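Local coordinates for polyhedrin (PDB 5A9C), which probably builds the polyhedra, the crystalline occlusion bodies in which cypovirus particles are embedded and protected outside the insect host, at residues 56-61 with 148-153; 97-102 with 142-147; 133-138 with 198-203. All blocks are in the same frame, centred on the assembly; numbering follows the deposited sequence.

Contact 1: 56-61 with 148-153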
ATOM      1  N   TYR A  56       5.065 -11.250   6.902  1.00 17.77           N
ATOM      2  CA  TYR A  56       4.976 -10.832   5.506  1.00 16.71           C
ATOM      3  C   TYR A  56       5.615 -11.855   4.574  1.00 15.45           C
ATOM      4  O   TYR A  56       6.763 -12.246   4.765  1.00 19.02           O
ATOM      5  CB  TYR A  56       5.667  -9.480   5.296  1.00 14.42           C
ATOM      6  CG  TYR A  56       5.185  -8.374   6.210  1.00 15.96           C
ATOM      7  CD1 TYR A  56       5.775  -8.170   7.449  1.00 13.95           C
ATOM      8  CD2 TYR A  56       4.146  -7.534   5.831  1.00 15.05           C
ATOM      9  CE1 TYR A  56       5.347  -7.163   8.289  1.00 17.11           C
ATOM     10  CE2 TYR A  56       3.704  -6.522   6.663  1.00 20.94           C
ATOM     11  CZ  TYR A  56       4.309  -6.341   7.894  1.00 19.40           C
ATOM     12  OH  TYR A  56       3.879  -5.339   8.728  1.00 20.30           O
ATOM     13  N   VAL A  57       4.866 -12.286   3.565  1.00 20.70           N
ATOM     14  CA  VAL A  57       5.448 -13.052   2.470  1.00 14.96           C
ATOM     15  C   VAL A  57       5.341 -12.241   1.183  1.00 17.35           C
ATOM     16  O   VAL A  57       4.321 -11.601   0.926  1.00 16.63           O
ATOM     17  CB  VAL A  57       4.812 -14.448   2.314  1.00 15.59           C
ATOM     18  CG1 VAL A  57       5.016 -15.259   3.585  1.00 16.83           C
ATOM     19  CG2 VAL A  57       3.331 -14.343   1.983  1.00 12.46           C
ATOM     20  N   PHE A  58       6.405 -12.270   0.387  1.00 15.73           N
ATOM     21  CA  PHE A  58       6.544 -11.385  -0.767  1.00 17.68           C
ATOM     22  C   PHE A  58       7.657 -11.899  -1.673  1.00 16.84           C
ATOM     23  O   PHE A  58       8.644 -12.447  -1.189  1.00 16.81           O
ATOM     24  CB  PHE A  58       6.898  -9.976  -0.292  1.00 17.20           C
ATOM     25  CG  PHE A  58       8.194  -9.909   0.471  1.00 20.03           C
ATOM     26  CD1 PHE A  58       8.252 -10.309   1.798  1.00 20.09           C
ATOM     27  CD2 PHE A  58       9.353  -9.466  -0.140  1.00 17.51           C
ATOM     28  CE1 PHE A  58       9.441 -10.259   2.502  1.00 16.14           C
ATOM     29  CE2 PHE A  58      10.546  -9.410   0.559  1.00 17.75           C
ATOM     30  CZ  PHE A  58      10.588  -9.807   1.884  1.00 17.46           C
ATOM     31  N   PRO A  59       7.506 -11.713  -2.992  1.00 15.83           N
ATOM     32  CA  PRO A  59       8.460 -12.262  -3.963  1.00 19.58           C
ATOM     33  C   PRO A  59       9.652 -11.370  -4.329  1.00 31.97           C
ATOM     34  O   PRO A  59      10.679 -11.907  -4.746  1.00 31.50           O
ATOM     35  CB  PRO A  59       7.592 -12.485  -5.200  1.00 23.87           C
ATOM     36  CG  PRO A  59       6.565 -11.410  -5.114  1.00 20.07           C
ATOM     37  CD  PRO A  59       6.273 -11.231  -3.638  1.00 17.23           C
ATOM     38  N   ASP A  60       9.533 -10.052  -4.189  1.00 18.40           N
ATOM     39  CA  ASP A  60      10.573  -9.162  -4.708  1.00 23.22           C
ATOM     40  C   ASP A  60      11.149  -8.177  -3.693  1.00 18.37           C
ATOM     41  O   ASP A  60      12.369  -8.066  -3.549  1.00 23.71           O
ATOM     42  CB  ASP A  60      10.059  -8.407  -5.935  1.00 23.51           C
ATOM     43  CG  ASP A  60       9.779  -9.330  -7.104  1.00 24.19           C
ATOM     44  OD1 ASP A  60      10.711 -10.043  -7.532  1.00 29.21           O
ATOM     45  OD2 ASP A  60       8.630  -9.339  -7.592  1.00 31.91           O
ATOM     46  N   TYR A  61      10.277  -7.450  -3.004  1.00 20.35           N
ATOM     47  CA  TYR A  61      10.729  -6.480  -2.015  1.00 19.37           C
ATOM     48  C   TYR A  61       9.649  -6.189  -0.987  1.00 20.13           C
ATOM     49  O   TYR A  61       8.455  -6.346  -1.249  1.00 18.46           O
ATOM     50  CB  TYR A  61      11.180  -5.178  -2.688  1.00 21.23           C
ATOM     51  CG  TYR A  61      10.079  -4.480  -3.450  1.00 27.58           C
ATOM     52  CD1 TYR A  61       9.251  -3.554  -2.823  1.00 29.89           C
ATOM     53  CD2 TYR A  61       9.855  -4.757  -4.791  1.00 25.92           C
ATOM     54  CE1 TYR A  61       8.235  -2.923  -3.516  1.00 29.89           C
ATOM     55  CE2 TYR A  61       8.842  -4.129  -5.492  1.00 31.68           C
ATOM     56  CZ  TYR A  61       8.035  -3.215  -4.850  1.00 37.21           C
ATOM     57  OH  TYR A  61       7.026  -2.588  -5.547  1.00 42.50           O
ATOM     58  N   VAL A 148      11.133  -1.565   8.237  1.00 18.16           N
ATOM     59  CA  VAL A 148      11.936  -2.673   7.729  1.00 15.31           C
ATOM     60  C   VAL A 148      12.027  -2.625   6.209  1.00 18.64           C
ATOM     61  O   VAL A 148      11.043  -2.334   5.527  1.00 18.29           O
ATOM     62  CB  VAL A 148      11.364  -4.040   8.151  1.00 16.03           C
ATOM     63  CG1 VAL A 148      12.255  -5.172   7.647  1.00 16.61           C
ATOM     64  CG2 VAL A 148      11.212  -4.111   9.666  1.00 17.08           C
ATOM     65  N   LEU A 149      13.218  -2.899   5.689  1.00 15.67           N
ATOM     66  CA  LEU A 149      13.422  -3.039   4.253  1.00 14.77           C
ATOM     67  C   LEU A 149      14.119  -4.356   3.937  1.00 17.50           C
ATOM     68  O   LEU A 149      15.162  -4.671   4.507  1.00 16.50           O
ATOM     69  CB  LEU A 149      14.258  -1.884   3.704  1.00 15.46           C
ATOM     70  CG  LEU A 149      14.711  -2.060   2.251  1.00 21.15           C
ATOM     71  CD1 LEU A 149      13.518  -2.077   1.310  1.00 25.79           C
ATOM     72  CD2 LEU A 149      15.690  -0.971   1.847  1.00 32.51           C
ATOM     73  N   ALA A 150      13.539  -5.122   3.023  1.00 17.40           N
ATOM     74  CA  ALA A 150      14.167  -6.349   2.550  1.00 16.38           C
ATOM     75  C   ALA A 150      13.965  -6.476   1.045  1.00 20.73           C
ATOM     76  O   ALA A 150      12.856  -6.299   0.544  1.00 19.06           O
ATOM     77  CB  ALA A 150      13.599  -7.557   3.273  1.00 16.83           C
ATOM     78  N   THR A 151      15.043  -6.769   0.325  1.00 19.01           N
ATOM     79  CA  THR A 151      14.974  -6.878  -1.126  1.00 22.73           C
ATOM     80  C   THR A 151      15.610  -8.169  -1.621  1.00 17.48           C
ATOM     81  O   THR A 151      16.560  -8.676  -1.022  1.00 21.82           O
ATOM     82  CB  THR A 151      15.655  -5.681  -1.821  1.00 21.91           C
ATOM     83  OG1 THR A 151      16.996  -5.543  -1.335  1.00 24.84           O
ATOM     84  CG2 THR A 151      14.890  -4.394  -1.541  1.00 24.35           C
ATOM     85  N   ALA A 152      15.073  -8.695  -2.719  1.00 17.47           N
ATOM     86  CA  ALA A 152      15.597  -9.910  -3.326  1.00 24.61           C
ATOM     87  C   ALA A 152      17.007  -9.674  -3.845  1.00 21.38           C
ATOM     88  O   ALA A 152      17.293  -8.633  -4.439  1.00 24.70           O
ATOM     89  CB  ALA A 152      14.690 -10.370  -4.455  1.00 22.28           C
ATOM     90  N   ARG A 153      17.881 -10.648  -3.621  1.00 15.52           N
ATOM     91  CA  ARG A 153      19.264 -10.561  -4.061  1.00 22.43           C
ATOM     92  C   ARG A 153      19.354 -10.514  -5.585  1.00 38.93           C
ATOM     93  O   ARG A 153      18.862 -11.405  -6.276  1.00 29.28           O
ATOM     94  CB  ARG A 153      20.067 -11.743  -3.510  1.00 29.93           C
ATOM     95  CG  ARG A 153      21.565 -11.643  -3.718  1.00 44.37           C
ATOM     96  CD  ARG A 153      22.301 -12.800  -3.049  1.00 33.34           C
ATOM     97  NE  ARG A 153      22.236 -12.738  -1.590  1.00 37.92           N
ATOM     98  CZ  ARG A 153      21.460 -13.514  -0.837  1.00 50.76           C
ATOM     99  NH1 ARG A 153      20.675 -14.424  -1.397  1.00 50.14           N
ATOM    100  NH2 ARG A 153      21.474 -13.384   0.481  1.00 63.02           N
TER
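Tyr61 and Thr151 form an antiparallel, non-hydrogen-bonded pair in the three-stranded sheet, just where the chain leaves strand 51-58 of the six-stranded sheet, turns at Pro59 and Asp60, and enters strand 61-66, crossing from one sheet to the other. On their shared face, the CG2 branch of Thr151 lies 4.0 Å from Tyr61 CB, while the rest of the tyrosine leads away from the contact. At this pair the backbones meet through Tyr61 CA and Ala150 O, a CA-H...O contact of 3.3 Å. One residue further on, Ala152 N donates to Asp60 O over 2.9 Å, with 153° at the hydrogen and the donor tilted 20° from the carbonyl plane. Ala152 CB also sits 3.4 Å from Asp60 O, a closeness that suits a methyl group.

Phe58, at the end of strand 51-58, has its CB directed toward 148-153. Its CG stands between the backbone N and the carbonyl carbon (chi1 61°), and the far end of the ring brings CZ to 4.0 Å from Ala150 CB. The Asp60 carboxylate forms a salt bridge through OD1 with Arg160, and Leu170 and Thr171 of the third subunit pack on Tyr61 and Thr151.

A single backbone hydrogen bond, fringed by small apolar contacts, thus links the turn to 148-153, while Asn173 bonds Asp60 N and Tyr61 O, and Arg160 gives the buried aspartate its counter-charge.

Contact 2: 97-102 with 142-147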
ATOM      1  N   VAL A  97      16.803  -2.314   9.334  1.00 13.54           N
ATOM      2  CA  VAL A  97      15.730  -2.011  10.262  1.00 22.08           C
ATOM      3  C   VAL A  97      16.104  -0.728  10.986  1.00 17.86           C
ATOM      4  O   VAL A  97      17.284  -0.442  11.186  1.00 17.95           O
ATOM      5  CB  VAL A  97      15.566  -3.132  11.326  1.00 22.41           C
ATOM      6  CG1 VAL A  97      14.453  -2.789  12.313  1.00 15.04           C
ATOM      7  CG2 VAL A  97      15.294  -4.473  10.667  1.00 15.54           C
ATOM      8  N   GLU A  98      15.109   0.057  11.366  1.00 15.04           N
ATOM      9  CA  GLU A  98      15.363   1.148  12.296  1.00 15.91           C
ATOM     10  C   GLU A  98      14.121   1.465  13.112  1.00 18.47           C
ATOM     11  O   GLU A  98      12.995   1.273  12.652  1.00 18.23           O
ATOM     12  CB  GLU A  98      15.909   2.392  11.580  1.00 22.29           C
ATOM     13  CG  GLU A  98      14.879   3.238  10.862  1.00 20.23           C
ATOM     14  CD  GLU A  98      15.504   4.443  10.178  1.00 15.74           C
ATOM     15  OE1 GLU A  98      16.747   4.550  10.185  1.00 21.06           O
ATOM     16  OE2 GLU A  98      14.755   5.283   9.636  1.00 20.11           O
ATOM     17  N   ALA A  99      14.340   1.909  14.343  1.00 18.69           N
ATOM     18  CA  ALA A  99      13.258   2.355  15.205  1.00 18.70           C
ATOM     19  C   ALA A  99      13.155   3.870  15.100  1.00 18.24           C
ATOM     20  O   ALA A  99      14.045   4.594  15.542  1.00 23.65           O
ATOM     21  CB  ALA A  99      13.511   1.939  16.638  1.00 19.02           C
ATOM     22  N   THR A 100      12.074   4.339  14.494  1.00 21.57           N
ATOM     23  CA  THR A 100      11.857   5.766  14.306  1.00 19.58           C
ATOM     24  C   THR A 100      10.951   6.289  15.417  1.00 19.37           C
ATOM     25  O   THR A 100      10.533   5.527  16.294  1.00 21.67           O
ATOM     26  CB  THR A 100      11.238   6.047  12.922  1.00 22.23           C
ATOM     27  OG1 THR A 100      10.314   5.004  12.592  1.00 22.94           O
ATOM     28  CG2 THR A 100      12.326   6.086  11.850  1.00 20.22           C
ATOM     29  N   ASN A 101      10.659   7.584  15.398  1.00 20.00           N
ATOM     30  CA  ASN A 101       9.775   8.156  16.409  1.00 21.46           C
ATOM     31  C   ASN A 101       8.310   7.943  16.043  1.00 23.56           C
ATOM     32  O   ASN A 101       8.004   7.262  15.066  1.00 19.79           O
ATOM     33  CB  ASN A 101      10.092   9.636  16.676  1.00 21.66           C
ATOM     34  CG  ASN A 101       9.657  10.554  15.542  1.00 19.23           C
ATOM     35  OD1 ASN A 101       9.024  10.127  14.572  1.00 21.28           O
ATOM     36  ND2 ASN A 101       9.985  11.833  15.672  1.00 23.34           N
ATOM     37  N   MET A 102       7.407   8.518  16.830  1.00 19.26           N
ATOM     38  CA  MET A 102       5.983   8.271  16.638  1.00 16.51           C
ATOM     39  C   MET A 102       5.508   8.658  15.238  1.00 21.64           C
ATOM     40  O   MET A 102       4.486   8.160  14.762  1.00 28.21           O
ATOM     41  CB  MET A 102       5.155   8.999  17.700  1.00 29.94           C
ATOM     42  CG  MET A 102       5.117  10.504  17.537  1.00 40.14           C
ATOM     43  SD  MET A 102       4.113  11.311  18.801  1.00 80.91           S
ATOM     44  CE  MET A 102       5.022  10.877  20.282  1.00 71.49           C
ATOM     45  N   GLU A 142       8.476   3.606  24.469  1.00 22.30           N
ATOM     46  CA  GLU A 142       7.116   4.019  24.148  1.00 26.08           C
ATOM     47  C   GLU A 142       7.039   4.915  22.914  1.00 29.08           C
ATOM     48  O   GLU A 142       7.831   5.845  22.751  1.00 28.71           O
ATOM     49  CB  GLU A 142       6.459   4.706  25.350  1.00 25.01           C
ATOM     50  CG  GLU A 142       4.970   4.958  25.174  1.00 71.20           C
ATOM     51  CD  GLU A 142       4.317   5.511  26.425  1.00 78.28           C
ATOM     52  OE1 GLU A 142       5.024   5.698  27.438  1.00 69.87           O
ATOM     53  OE2 GLU A 142       3.092   5.758  26.396  1.00 77.31           O
ATOM     54  N   HIS A 143       6.081   4.605  22.044  1.00 37.20           N
ATOM     55  CA  HIS A 143       5.791   5.408  20.858  1.00 40.56           C
ATOM     56  C   HIS A 143       6.792   5.255  19.712  1.00 33.71           C
ATOM     57  O   HIS A 143       6.583   5.805  18.629  1.00 30.69           O
ATOM     58  CB  HIS A 143       5.599   6.881  21.227  1.00 41.23           C
ATOM     59  CG  HIS A 143       4.390   7.135  22.071  1.00 62.15           C
ATOM     60  ND1 HIS A 143       3.520   6.131  22.442  1.00 70.81           N
ATOM     61  CD2 HIS A 143       3.902   8.273  22.616  1.00 70.99           C
ATOM     62  CE1 HIS A 143       2.550   6.642  23.179  1.00 69.40           C
ATOM     63  NE2 HIS A 143       2.759   7.940  23.301  1.00 71.07           N
ATOM     64  N   ASN A 144       7.875   4.518  19.945  1.00 24.20           N
ATOM     65  CA  ASN A 144       8.758   4.135  18.848  1.00 28.25           C
ATOM     66  C   ASN A 144       7.931   3.517  17.725  1.00 22.24           C
ATOM     67  O   ASN A 144       6.889   2.915  17.977  1.00 24.42           O
ATOM     68  CB  ASN A 144       9.805   3.118  19.314  1.00 28.94           C
ATOM     69  CG  ASN A 144      11.174   3.735  19.537  1.00 30.94           C
ATOM     70  OD1 ASN A 144      11.888   3.364  20.470  1.00 28.35           O
ATOM     71  ND2 ASN A 144      11.551   4.674  18.680  1.00 25.96           N
ATOM     72  N   THR A 145       8.384   3.679  16.488  1.00 18.37           N
ATOM     73  CA  THR A 145       7.802   2.947  15.370  1.00 16.28           C
ATOM     74  C   THR A 145       8.883   2.099  14.718  1.00 23.79           C
ATOM     75  O   THR A 145      10.065   2.277  15.001  1.00 19.46           O
ATOM     76  CB  THR A 145       7.151   3.881  14.329  1.00 19.08           C
ATOM     77  OG1 THR A 145       8.037   4.967  14.032  1.00 21.72           O
ATOM     78  CG2 THR A 145       5.830   4.432  14.855  1.00 19.29           C
ATOM     79  N   VAL A 146       8.479   1.173  13.856  1.00 17.99           N
ATOM     80  CA  VAL A 146       9.427   0.255  13.238  1.00 17.34           C
ATOM     81  C   VAL A 146       9.378   0.302  11.712  1.00 15.10           C
ATOM     82  O   VAL A 146       8.306   0.272  11.110  1.00 19.47           O
ATOM     83  CB  VAL A 146       9.188  -1.195  13.705  1.00 18.74           C
ATOM     84  CG1 VAL A 146      10.120  -2.146  12.974  1.00 18.54           C
ATOM     85  CG2 VAL A 146       9.367  -1.305  15.218  1.00 19.69           C
ATOM     86  N   LYS A 147      10.553   0.375  11.095  1.00 13.54           N
ATOM     87  CA  LYS A 147      10.679   0.357   9.644  1.00 12.20           C
ATOM     88  C   LYS A 147      11.570  -0.801   9.233  1.00 18.75           C
ATOM     89  O   LYS A 147      12.632  -1.009   9.820  1.00 17.20           O
ATOM     90  CB  LYS A 147      11.285   1.668   9.142  1.00 15.34           C
ATOM     91  CG  LYS A 147      10.368   2.867   9.262  1.00 19.92           C
ATOM     92  CD  LYS A 147      11.136   4.168   9.072  1.00 15.84           C
ATOM     93  CE  LYS A 147      11.908   4.192   7.760  1.00 19.38           C
ATOM     94  NZ  LYS A 147      12.782   5.399   7.676  1.00 21.37           N
TER
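The imidazole of His143 is approached obliquely by Met102, whose CE lies 3.7 Å from CD2, while one face of the ring carries Glu142 CG, 3.2 Å above the plane and displaced toward the rim. Met102 and His143 run side by side in the same direction, and a bend in the methionine chain (chi3 63°) carries CE to the ring. The ring of Trp68 also meets the histidine.

The amide of Asn144 is the second flat group. Thr100 O lies nearly in its plane, 2.7 Å from ND2, and the same oxygen accepts from Thr145 N at 2.8 Å. The two donors come from opposite faces of the carbonyl plane, which lets one oxygen serve both.

Beside it, the threonine hydroxyls form a short chain of hydrogen bonds. Thr100 OG1 donates to Thr145 OG1 over 2.7 Å, and Thr145 OG1 donates in turn to Asn101 O. Threonine suits position 100: its hydroxyl joins the chain while CG2 of Thr100 rests 3.6 Å from Lys147 CD, where the two side chains cross at about a right angle.

Further along the same face, Glu98 and Lys147 lie alongside one another. Lys147 NZ meets Glu98 OE2 at 2.8 Å on its anti side, 33° out of the carboxylate plane, as a buried salt bridge. Bonds from Lys147 to Ala115 O and from Asn106 to OE2, with the cation-pi contact to Trp116, would help to stabilise the pair.

Glu98 with Lys147 and Thr100 with Thr145 are hydrogen-bonded pairs, and Ala99 with Val146 between them is non-hydrogen-bonded. With strand directions 155° apart and polar pairs in a row along one face, this is an antiparallel beta ladder, joining strand 96-100, outermost within this chain, to the central strand 145-151.

Contact 3: 133-138 with 198-203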
ATOM      1  N   SER A 133      18.573 -17.376   6.437  1.00 21.16           N
ATOM      2  CA  SER A 133      17.928 -16.575   7.476  1.00 21.70           C
ATOM      3  C   SER A 133      18.855 -15.680   8.294  1.00 20.17           C
ATOM      4  O   SER A 133      19.985 -16.052   8.607  1.00 18.15           O
ATOM      5  CB  SER A 133      17.155 -17.491   8.428  1.00 16.84           C
ATOM      6  OG  SER A 133      16.158 -18.228   7.744  1.00 29.01           O
ATOM      7  N   ARG A 134      18.350 -14.496   8.637  1.00 19.03           N
ATOM      8  CA  ARG A 134      18.984 -13.622   9.619  1.00 18.95           C
ATOM      9  C   ARG A 134      17.931 -13.159  10.626  1.00 18.08           C
ATOM     10  O   ARG A 134      16.743 -13.115  10.313  1.00 19.09           O
ATOM     11  CB  ARG A 134      19.613 -12.400   8.943  1.00 20.80           C
ATOM     12  CG  ARG A 134      20.617 -12.711   7.850  1.00 30.38           C
ATOM     13  CD  ARG A 134      21.870 -13.351   8.407  1.00 30.12           C
ATOM     14  NE  ARG A 134      22.956 -13.337   7.434  1.00 23.28           N
ATOM     15  CZ  ARG A 134      23.159 -14.281   6.520  1.00 48.59           C
ATOM     16  NH1 ARG A 134      22.343 -15.327   6.440  1.00 25.97           N
ATOM     17  NH2 ARG A 134      24.182 -14.175   5.680  1.00 39.82           N
ATOM     18  N   ALA A 135      18.361 -12.814  11.835  1.00 18.12           N
ATOM     19  CA  ALA A 135      17.433 -12.286  12.829  1.00 16.37           C
ATOM     20  C   ALA A 135      18.120 -11.258  13.717  1.00 19.14           C
ATOM     21  O   ALA A 135      19.317 -11.352  13.985  1.00 20.16           O
ATOM     22  CB  ALA A 135      16.839 -13.412  13.664  1.00 19.93           C
ATOM     23  N   VAL A 136      17.360 -10.269  14.171  1.00 13.46           N
ATOM     24  CA  VAL A 136      17.921  -9.231  15.019  1.00 14.37           C
ATOM     25  C   VAL A 136      16.898  -8.804  16.054  1.00 14.68           C
ATOM     26  O   VAL A 136      15.709  -8.687  15.752  1.00 17.71           O
ATOM     27  CB  VAL A 136      18.370  -8.001  14.189  1.00 15.96           C
ATOM     28  CG1 VAL A 136      17.192  -7.402  13.443  1.00 14.14           C
ATOM     29  CG2 VAL A 136      19.026  -6.958  15.085  1.00 16.08           C
ATOM     30  N   TYR A 137      17.358  -8.604  17.284  1.00 17.62           N
ATOM     31  CA  TYR A 137      16.500  -8.065  18.329  1.00 11.88           C
ATOM     32  C   TYR A 137      16.693  -6.560  18.429  1.00 20.26           C
ATOM     33  O   TYR A 137      17.822  -6.067  18.414  1.00 15.87           O
ATOM     34  CB  TYR A 137      16.793  -8.713  19.684  1.00 16.31           C
ATOM     35  CG  TYR A 137      16.002  -8.087  20.809  1.00 14.49           C
ATOM     36  CD1 TYR A 137      14.647  -8.350  20.957  1.00 16.00           C
ATOM     37  CD2 TYR A 137      16.603  -7.216  21.710  1.00 20.27           C
ATOM     38  CE1 TYR A 137      13.913  -7.774  21.976  1.00 20.71           C
ATOM     39  CE2 TYR A 137      15.874  -6.634  22.734  1.00 21.49           C
ATOM     40  CZ  TYR A 137      14.531  -6.917  22.861  1.00 21.10           C
ATOM     41  OH  TYR A 137      13.798  -6.344  23.877  1.00 38.13           O
ATOM     42  N   VAL A 138      15.586  -5.836  18.529  1.00 15.21           N
ATOM     43  CA  VAL A 138      15.621  -4.383  18.595  1.00 13.65           C
ATOM     44  C   VAL A 138      14.772  -3.905  19.761  1.00 11.24           C
ATOM     45  O   VAL A 138      13.550  -4.007  19.722  1.00 17.95           O
ATOM     46  CB  VAL A 138      15.076  -3.758  17.296  1.00 23.12           C
ATOM     47  CG1 VAL A 138      15.211  -2.238  17.334  1.00 16.83           C
ATOM     48  CG2 VAL A 138      15.797  -4.335  16.086  1.00 16.69           C
ATOM     49  N   ALA A 198      13.597 -17.907  10.994  1.00 17.53           N
ATOM     50  CA  ALA A 198      14.490 -17.631  12.109  1.00 20.07           C
ATOM     51  C   ALA A 198      13.736 -17.028  13.286  1.00 21.29           C
ATOM     52  O   ALA A 198      12.834 -16.210  13.105  1.00 18.65           O
ATOM     53  CB  ALA A 198      15.610 -16.700  11.676  1.00 16.35           C
ATOM     54  N   TYR A 199      14.107 -17.449  14.492  1.00 19.53           N
ATOM     55  CA  TYR A 199      13.613 -16.821  15.711  1.00 17.39           C
ATOM     56  C   TYR A 199      14.668 -16.923  16.806  1.00 20.33           C
ATOM     57  O   TYR A 199      15.412 -17.898  16.873  1.00 20.56           O
ATOM     58  CB  TYR A 199      12.288 -17.442  16.175  1.00 21.05           C
ATOM     59  CG  TYR A 199      11.787 -16.857  17.478  1.00 15.61           C
ATOM     60  CD1 TYR A 199      11.269 -15.567  17.531  1.00 18.27           C
ATOM     61  CD2 TYR A 199      11.845 -17.588  18.660  1.00 18.12           C
ATOM     62  CE1 TYR A 199      10.817 -15.026  18.730  1.00 13.74           C
ATOM     63  CE2 TYR A 199      11.399 -17.054  19.854  1.00 22.31           C
ATOM     64  CZ  TYR A 199      10.889 -15.777  19.886  1.00 16.19           C
ATOM     65  OH  TYR A 199      10.449 -15.253  21.086  1.00 22.77           O
ATOM     66  N   ILE A 200      14.732 -15.901  17.651  1.00 13.39           N
ATOM     67  CA  ILE A 200      15.676 -15.869  18.763  1.00 22.17           C
ATOM     68  C   ILE A 200      14.883 -15.885  20.060  1.00 13.62           C
ATOM     69  O   ILE A 200      14.110 -14.963  20.324  1.00 20.01           O
ATOM     70  CB  ILE A 200      16.534 -14.591  18.726  1.00 27.43           C
ATOM     71  CG1 ILE A 200      17.123 -14.390  17.329  1.00 18.19           C
ATOM     72  CG2 ILE A 200      17.632 -14.638  19.795  1.00 14.47           C
ATOM     73  CD1 ILE A 200      17.869 -13.085  17.168  1.00 22.47           C
ATOM     74  N   ASP A 201      15.055 -16.933  20.862  1.00 16.82           N
ATOM     75  CA  ASP A 201      14.274 -17.050  22.088  1.00 13.45           C
ATOM     76  C   ASP A 201      14.766 -16.082  23.163  1.00 16.94           C
ATOM     77  O   ASP A 201      15.757 -15.382  22.971  1.00 18.25           O
ATOM     78  CB  ASP A 201      14.197 -18.503  22.597  1.00 13.39           C
ATOM     79  CG  ASP A 201      15.469 -18.970  23.297  1.00 21.31           C
ATOM     80  OD1 ASP A 201      16.350 -18.142  23.614  1.00 18.01           O
ATOM     81  OD2 ASP A 201      15.571 -20.191  23.550  1.00 20.90           O
ATOM     82  N   GLN A 202      14.061 -16.041  24.288  1.00 16.20           N
ATOM     83  CA  GLN A 202      14.332 -15.039  25.317  1.00 20.32           C
ATOM     84  C   GLN A 202      15.700 -15.183  25.984  1.00 19.78           C
ATOM     85  O   GLN A 202      16.158 -14.267  26.670  1.00 19.56           O
ATOM     86  CB  GLN A 202      13.204 -15.015  26.352  1.00 17.40           C
ATOM     87  CG  GLN A 202      11.890 -14.503  25.777  1.00 16.54           C
ATOM     88  CD  GLN A 202      10.736 -14.583  26.759  1.00 30.49           C
ATOM     89  OE1 GLN A 202      10.919 -14.913  27.931  1.00 34.14           O
ATOM     90  NE2 GLN A 202       9.536 -14.276  26.280  1.00 20.36           N
ATOM     91  N   ALA A 203      16.351 -16.325  25.774  1.00 15.68           N
ATOM     92  CA  ALA A 203      17.700 -16.542  26.285  1.00 16.30           C
ATOM     93  C   ALA A 203      18.750 -16.165  25.242  1.00 22.83           C
ATOM     94  O   ALA A 203      19.949 -16.255  25.494  1.00 26.53           O
ATOM     95  CB  ALA A 203      17.882 -17.990  26.726  1.00 20.26           C
TER
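Ala135 and Ile200 meet where the segment after helix 185-195 lies over one face of the six-stranded antiparallel sheet, as a packing layer without any hydrogen bond between the two segments. The terminal methyl of the isoleucine does most of the touching: CD1 comes to 3.7 Å from Ala135 CB, and CG1 to 3.8 Å from the same methyl. Ile200 CG1 is anti to the carbonyl carbon (chi1 -49°), and with CD1 extended beyond it (chi2 174°) the longer branch reaches the strand. The same CD1 lies 3.9 Å from Ala135 O, so the isoleucine grazes backbone as well as side chain.

Ala198, two residues before Ile200, packs further back along strand 133-139. Its CB is 3.7 Å from Ser133 CB and 4.0 Å from Ala135 CB, lying between two residues that alternate onto this face, with Arg134 O also 4.0 Å from the same methyl. Small residues suit these places: two alanines and a serine let the backbones come close, with the CA atoms of Ser133 and Ala198 5.9 Å apart.

Ser133 OG and Ala198 N find their partner outside the two segments. Asn87 OD1 bonds both and so bridges strand and loop, while Ser210 adds a second partner for the serine hydroxyl.

Beyond Ile200 the chain turns, and Asp201 OD1 accepts from Ala203 N at 2.8 Å in an Asx turn. The arrangement is that of a short, weakly bonded strand of about residues 199-200, antiparallel to 206-208, leaning on a beta sheet: Ala198 and Ile200 face strand 133-139, while Tyr199 lies between helix 185-195 and Phe43, its ring edge-to-face with the phenylalanine, and the Asx turn starts the way back toward strand 206-208.

Overall arrangement
Contacts 1 and 2 sit on opposite sides of strand 145-151, the middle of the three-stranded sheet, with centres about 20 Å apart; contact 1 joins it to the start of strand 61-66, contact 2 to strand 96-100. Along the chain, both segments of contact 2 fall between those of contact 1, whereas contact 3 crosses both. Contact 3, about 18 Å from each by centres, belongs to the six-stranded sheet, which also holds strand 51-58 of contact 1. Val97 packs on Val148 and Val138, tying contact 2 to its neighbours. Contacts 1 and 2 meet other subunits, while contacts 2 and 3 touch crystal neighbours, consistent with a polyhedrin, whose polyhedra are crystals, here engineered to lack its base domain.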